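Local coordinates for protein LP04448p (Drosophila melanogaster, PDB 2QK2) that probably binds tubulin through its TOG domains and acts at growing microtubule plus ends, at residues W29-L43 with N70-L84. Sequence-based numbering, arbitrary orientation.
Sequences WTLRKESLEVLEKLL and NVVLVAMAGKCLALL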
loop_
_atom_site.group_PDB
_atom_site.type_symbol
_atom_site.label_atom_id
_atom_site.label_comp_id
_atom_site.label_asym_id
_atom_site.label_seq_id
_atom_site.Cartn_x
_atom_site.Cartn_y
_atom_site.Cartn_z
ATOM N N TRP A 29 22.742 1.645 -14.288
ATOM C CA TRP A 29 21.779 2.154 -13.316
ATOM C C TRP A 29 21.716 3.677 -13.204
ATOM O O TRP A 29 20.647 4.235 -12.938
ATOM C CB TRP A 29 22.022 1.537 -11.931
ATOM C CG TRP A 29 23.108 2.188 -11.129
ATOM C CD1 TRP A 29 24.451 1.933 -11.199
ATOM C CD2 TRP A 29 22.944 3.204 -10.130
ATOM N NE1 TRP A 29 25.131 2.728 -10.305
ATOM C CE2 TRP A 29 24.232 3.517 -9.635
ATOM C CE3 TRP A 29 21.833 3.882 -9.605
ATOM C CZ2 TRP A 29 24.441 4.479 -8.638
ATOM C CZ3 TRP A 29 22.040 4.841 -8.611
ATOM C CH2 TRP A 29 23.336 5.128 -8.139
ATOM N N THR A 30 22.840 4.355 -13.417
ATOM C CA THR A 30 22.855 5.813 -13.325
ATOM C C THR A 30 22.028 6.461 -14.424
ATOM O O THR A 30 21.570 7.592 -14.277
ATOM C CB THR A 30 24.294 6.380 -13.367
ATOM O OG1 THR A 30 25.026 5.770 -14.437
ATOM C CG2 THR A 30 25.002 6.113 -12.052
ATOM N N LEU A 31 21.828 5.750 -15.528
ATOM C CA LEU A 31 21.020 6.294 -16.610
ATOM C C LEU A 31 19.550 6.097 -16.250
ATOM O O LEU A 31 18.718 6.968 -16.507
ATOM C CB LEU A 31 21.346 5.603 -17.939
ATOM C CG LEU A 31 22.748 5.862 -18.507
ATOM C CD1 LEU A 31 22.885 5.196 -19.877
ATOM C CD2 LEU A 31 22.982 7.362 -18.630
ATOM N N ARG A 32 19.230 4.953 -15.653
ATOM C CA ARG A 32 17.852 4.697 -15.251
ATOM C C ARG A 32 17.505 5.722 -14.164
ATOM O O ARG A 32 16.409 6.280 -14.152
ATOM C CB ARG A 32 17.694 3.263 -14.721
ATOM C CG ARG A 32 18.073 2.182 -15.746
ATOM C CD ARG A 32 17.407 0.832 -15.464
ATOM N NE ARG A 32 17.887 0.183 -14.247
ATOM C CZ ARG A 32 19.101 -0.342 -14.092
ATOM N NH1 ARG A 32 19.989 -0.305 -15.084
ATOM N NH2 ARG A 32 19.428 -0.916 -12.940
ATOM N N LYS A 33 18.458 5.974 -13.266
ATOM C CA LYS A 33 18.272 6.948 -12.191
ATOM C C LYS A 33 17.895 8.326 -12.740
ATOM O O LYS A 33 17.049 9.026 -12.171
ATOM C CB LYS A 33 19.558 7.079 -11.363
ATOM C CG LYS A 33 19.539 8.248 -10.382
ATOM C CD LYS A 33 20.876 8.425 -9.690
ATOM C CE LYS A 33 21.964 8.850 -10.666
ATOM N NZ LYS A 33 21.779 10.240 -11.164
ATOM N N GLU A 34 18.518 8.719 -13.846
ATOM C CA GLU A 34 18.234 10.023 -14.434
ATOM C C GLU A 34 16.759 10.225 -14.797
ATOM O O GLU A 34 16.211 11.305 -14.571
ATOM C CB GLU A 34 19.139 10.259 -15.652
ATOM C CG GLU A 34 20.625 10.190 -15.283
ATOM C CD GLU A 34 21.559 10.610 -16.409
ATOM O OE1 GLU A 34 21.209 10.412 -17.592
ATOM O OE2 GLU A 34 22.656 11.125 -16.099
ATOM N N SER A 35 16.113 9.199 -15.348
ATOM C CA SER A 35 14.694 9.315 -15.691
ATOM C C SER A 35 13.855 9.464 -14.422
ATOM O O SER A 35 12.996 10.343 -14.336
ATOM C CB SER A 35 14.208 8.082 -16.466
ATOM O OG SER A 35 14.603 8.125 -17.827
ATOM N N LEU A 36 14.103 8.606 -13.434
ATOM C CA LEU A 36 13.344 8.660 -12.187
ATOM C C LEU A 36 13.560 9.976 -11.427
ATOM O O LEU A 36 12.624 10.497 -10.809
ATOM C CB LEU A 36 13.684 7.451 -11.298
ATOM C CG LEU A 36 13.329 6.074 -11.885
ATOM C CD1 LEU A 36 13.673 4.985 -10.884
ATOM C CD2 LEU A 36 11.839 6.010 -12.235
ATOM N N GLU A 37 14.780 10.511 -11.476
ATOM C CA GLU A 37 15.094 11.783 -10.808
ATOM C C GLU A 37 14.208 12.894 -11.337
ATOM O O GLU A 37 13.601 13.647 -10.576
ATOM C CB GLU A 37 16.529 12.224 -11.079
ATOM C CG GLU A 37 17.595 11.581 -10.253
ATOM C CD GLU A 37 18.916 12.310 -10.423
ATOM O OE1 GLU A 37 19.005 13.483 -9.990
ATOM O OE2 GLU A 37 19.854 11.726 -11.002
ATOM N N VAL A 38 14.182 13.014 -12.659
ATOM C CA VAL A 38 13.391 14.040 -13.314
ATOM C C VAL A 38 11.915 13.873 -12.982
ATOM O O VAL A 38 11.225 14.848 -12.694
ATOM C CB VAL A 38 13.592 13.993 -14.845
ATOM C CG1 VAL A 38 12.684 14.997 -15.524
ATOM C CG2 VAL A 38 15.047 14.308 -15.179
ATOM N N LEU A 39 11.435 12.633 -13.018
ATOM C CA LEU A 39 10.036 12.362 -12.713
ATOM C C LEU A 39 9.725 12.715 -11.264
ATOM O O LEU A 39 8.733 13.388 -10.979
ATOM C CB LEU A 39 9.703 10.887 -12.948
ATOM C CG LEU A 39 8.302 10.439 -12.508
ATOM C CD1 LEU A 39 7.234 11.161 -13.321
ATOM C CD2 LEU A 39 8.182 8.929 -12.688
ATOM N N GLU A 40 10.572 12.264 -10.344
ATOM C CA GLU A 40 10.326 12.553 -8.940
ATOM C C GLU A 40 10.213 14.054 -8.694
ATOM O O GLU A 40 9.400 14.491 -7.880
ATOM C CB GLU A 40 11.420 11.965 -8.049
ATOM C CG GLU A 40 11.021 11.988 -6.575
ATOM C CD GLU A 40 11.954 11.188 -5.683
ATOM O OE1 GLU A 40 12.302 10.038 -6.050
ATOM O OE2 GLU A 40 12.326 11.704 -4.606
ATOM N N LYS A 41 11.016 14.843 -9.403
ATOM C CA LYS A 41 10.971 16.295 -9.237
ATOM C C LYS A 41 9.669 16.870 -9.795
ATOM O O LYS A 41 9.064 17.767 -9.193
ATOM C CB LYS A 41 12.162 16.961 -9.925
ATOM C CG LYS A 41 12.195 18.473 -9.722
ATOM C CD LYS A 41 13.339 19.128 -10.478
ATOM C CE LYS A 41 13.351 20.633 -10.251
ATOM N NZ LYS A 41 14.404 21.299 -11.073
ATOM N N LEU A 42 9.245 16.365 -10.951
ATOM C CA LEU A 42 7.997 16.821 -11.552
ATOM C C LEU A 42 6.839 16.542 -10.598
ATOM O O LEU A 42 5.973 17.391 -10.399
ATOM C CB LEU A 42 7.732 16.097 -12.876
ATOM C CG LEU A 42 8.580 16.500 -14.083
ATOM C CD1 LEU A 42 8.261 15.592 -15.269
ATOM C CD2 LEU A 42 8.305 17.964 -14.421
ATOM N N LEU A 43 6.832 15.349 -10.009
ATOM C CA LEU A 43 5.771 14.955 -9.090
ATOM C C LEU A 43 5.766 15.778 -7.801
ATOM O O LEU A 43 4.704 16.064 -7.246
ATOM C CB LEU A 43 5.883 13.459 -8.763
ATOM C CG LEU A 43 5.628 12.506 -9.940
ATOM C CD1 LEU A 43 5.948 11.071 -9.532
ATOM C CD2 LEU A 43 4.176 12.617 -10.391
ATOM N N ASN A 70 18.773 -3.021 -8.641
ATOM C CA ASN A 70 19.297 -1.923 -7.835
ATOM C C ASN A 70 18.236 -1.407 -6.847
ATOM O O ASN A 70 17.233 -0.820 -7.260
ATOM C CB ASN A 70 19.753 -0.806 -8.778
ATOM C CG ASN A 70 20.521 0.281 -8.068
ATOM O OD1 ASN A 70 20.009 0.918 -7.145
ATOM N ND2 ASN A 70 21.763 0.508 -8.500
ATOM N N VAL A 71 18.462 -1.618 -5.549
ATOM C CA VAL A 71 17.496 -1.194 -4.540
ATOM C C VAL A 71 17.282 0.313 -4.453
ATOM O O VAL A 71 16.240 0.765 -3.986
ATOM C CB VAL A 71 17.858 -1.735 -3.135
ATOM C CG1 VAL A 71 17.800 -3.249 -3.149
ATOM C CG2 VAL A 71 19.243 -1.246 -2.708
ATOM N N VAL A 72 18.257 1.094 -4.898
ATOM C CA VAL A 72 18.095 2.542 -4.876
ATOM C C VAL A 72 17.032 2.934 -5.914
ATOM O O VAL A 72 16.224 3.838 -5.686
ATOM C CB VAL A 72 19.424 3.265 -5.197
ATOM C CG1 VAL A 72 19.164 4.722 -5.523
ATOM C CG2 VAL A 72 20.359 3.164 -3.999
ATOM N N LEU A 73 17.045 2.242 -7.047
ATOM C CA LEU A 73 16.083 2.489 -8.119
ATOM C C LEU A 73 14.694 1.989 -7.709
ATOM O O LEU A 73 13.685 2.616 -8.016
ATOM C CB LEU A 73 16.548 1.793 -9.402
ATOM C CG LEU A 73 17.290 2.664 -10.430
ATOM C CD1 LEU A 73 18.106 3.745 -9.743
ATOM C CD2 LEU A 73 18.166 1.775 -11.300
ATOM N N VAL A 74 14.649 0.859 -7.011
ATOM C CA VAL A 74 13.385 0.311 -6.541
ATOM C C VAL A 74 12.713 1.327 -5.615
ATOM O O VAL A 74 11.528 1.632 -5.779
ATOM C CB VAL A 74 13.602 -1.015 -5.790
ATOM C CG1 VAL A 74 12.305 -1.471 -5.127
ATOM C CG2 VAL A 74 14.095 -2.078 -6.773
ATOM N N ALA A 75 13.475 1.869 -4.666
ATOM C CA ALA A 75 12.945 2.863 -3.726
ATOM C C ALA A 75 12.469 4.116 -4.449
ATOM O O ALA A 75 11.403 4.649 -4.138
ATOM C CB ALA A 75 14.010 3.244 -2.686
HETATM N N MSE A 76 13.260 4.600 -5.403
HETATM C CA MSE A 76 12.869 5.798 -6.150
HETATM C C MSE A 76 11.581 5.550 -6.939
HETATM O O MSE A 76 10.701 6.412 -6.997
HETATM C CB MSE A 76 13.970 6.221 -7.130
HETATM C CG MSE A 76 15.257 6.758 -6.494
HETATM SE SE MSE A 76 16.505 7.270 -7.918
HETATM C CE MSE A 76 15.755 8.976 -8.391
ATOM N N ALA A 77 11.486 4.380 -7.561
ATOM C CA ALA A 77 10.305 4.029 -8.343
ATOM C C ALA A 77 9.086 3.899 -7.422
ATOM O O ALA A 77 7.973 4.274 -7.793
ATOM C CB ALA A 77 10.548 2.724 -9.103
ATOM N N GLY A 78 9.300 3.365 -6.223
ATOM C CA GLY A 78 8.212 3.234 -5.273
ATOM C C GLY A 78 7.721 4.611 -4.858
ATOM O O GLY A 78 6.520 4.868 -4.812
ATOM N N LYS A 79 8.659 5.507 -4.568
ATOM C CA LYS A 79 8.321 6.868 -4.164
ATOM C C LYS A 79 7.535 7.566 -5.276
ATOM O O LYS A 79 6.489 8.169 -5.030
ATOM C CB LYS A 79 9.601 7.654 -3.853
ATOM C CG LYS A 79 9.357 9.078 -3.381
ATOM C CD LYS A 79 8.625 9.078 -2.054
ATOM C CE LYS A 79 8.435 10.486 -1.514
ATOM N NZ LYS A 79 7.747 10.456 -0.187
ATOM N N CYS A 80 8.037 7.482 -6.503
ATOM C CA CYS A 80 7.350 8.100 -7.637
ATOM C C CYS A 80 5.928 7.560 -7.798
ATOM O O CYS A 80 5.006 8.314 -8.101
ATOM C CB CYS A 80 8.130 7.855 -8.934
ATOM S SG CYS A 80 9.612 8.872 -9.124
ATOM N N LEU A 81 5.753 6.255 -7.599
ATOM C CA LEU A 81 4.440 5.639 -7.733
ATOM C C LEU A 81 3.497 6.189 -6.661
ATOM O O LEU A 81 2.318 6.449 -6.925
ATOM C CB LEU A 81 4.551 4.116 -7.612
ATOM C CG LEU A 81 3.277 3.309 -7.890
ATOM C CD1 LEU A 81 2.752 3.611 -9.292
ATOM C CD2 LEU A 81 3.579 1.829 -7.750
ATOM N N ALA A 82 4.029 6.375 -5.459
ATOM C CA ALA A 82 3.248 6.914 -4.349
ATOM C C ALA A 82 2.792 8.338 -4.667
ATOM O O ALA A 82 1.624 8.674 -4.489
ATOM C CB ALA A 82 4.086 6.910 -3.066
ATOM N N LEU A 83 3.711 9.171 -5.148
ATOM C CA LEU A 83 3.373 10.553 -5.473
ATOM C C LEU A 83 2.387 10.612 -6.631
ATOM O O LEU A 83 1.501 11.470 -6.661
ATOM C CB LEU A 83 4.634 11.353 -5.815
ATOM C CG LEU A 83 5.647 11.510 -4.671
ATOM C CD1 LEU A 83 6.929 12.139 -5.192
ATOM C CD2 LEU A 83 5.046 12.355 -3.566
ATOM N N LEU A 84 2.532 9.695 -7.581
ATOM C CA LEU A 84 1.630 9.655 -8.721
ATOM C C LEU A 84 0.221 9.295 -8.232
ATOM O O LEU A 84 -0.767 9.928 -8.617
ATOM C CB LEU A 84 2.115 8.620 -9.744
ATOM C CG LEU A 84 1.257 8.403 -10.997
ATOM C CD1 LEU A 84 1.194 9.690 -11.821
ATOM C CD2 LEU A 84 1.851 7.266 -11.827
#
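N70, whose amide lies against the indole of W29, caps helix 71-88 through OD1, which accepts from L73 N, 3.2 Å away, and, more weakly, from V72 N. With CG anti to the backbone N (chi1 -170°), the other end of the amide reaches W29: ND2 stands 3.4 Å from CD2, over one ring face and offset toward the rim, with the amide and ring planes 26° apart. T30 CG2 lies on the opposite face. Replacing N70 by alanine removes both ends of the amide, which is likely to leave the N-H groups of the first turn without their side-chain acceptor and the W29 ring without its partner on that face.

L73 then enters as a knob among W29, R32, K33 and L36. Its CD1 meets the indole edge at W29 CE3 (3.7 Å), while CD2 lies 3.4 Å from R32 NE. That guanidinium is salt-bridged to D68, just ahead of the cap. The tip of L36, CD1, rests against L73 O and the side chain of A77.

Further along, selenomethionine M76 fits among K33, L36, E37 and E40; its bend at chi3 brings CE over the backbone, 3.6 Å from E37 N. C80 is the next knob, with SG 3.7 Å from E40 CB and against L39 CD2. E40 crosses K79 at about a right angle, but K79 NZ pairs with E120 instead. L43 closes the row, CD1 sitting at C80 O and CB 3.8 Å from L83 CB.

The two helices pack side by side within the TOG domain, a HEAT-repeat fold, 28° apart with axes 9.6 Å from each other. No hydrogen bond joins the segments, so their cohesion rests on interlocking, largely apolar side chains, while the N70 cap and the R32-D68 bridge order the N-terminal end.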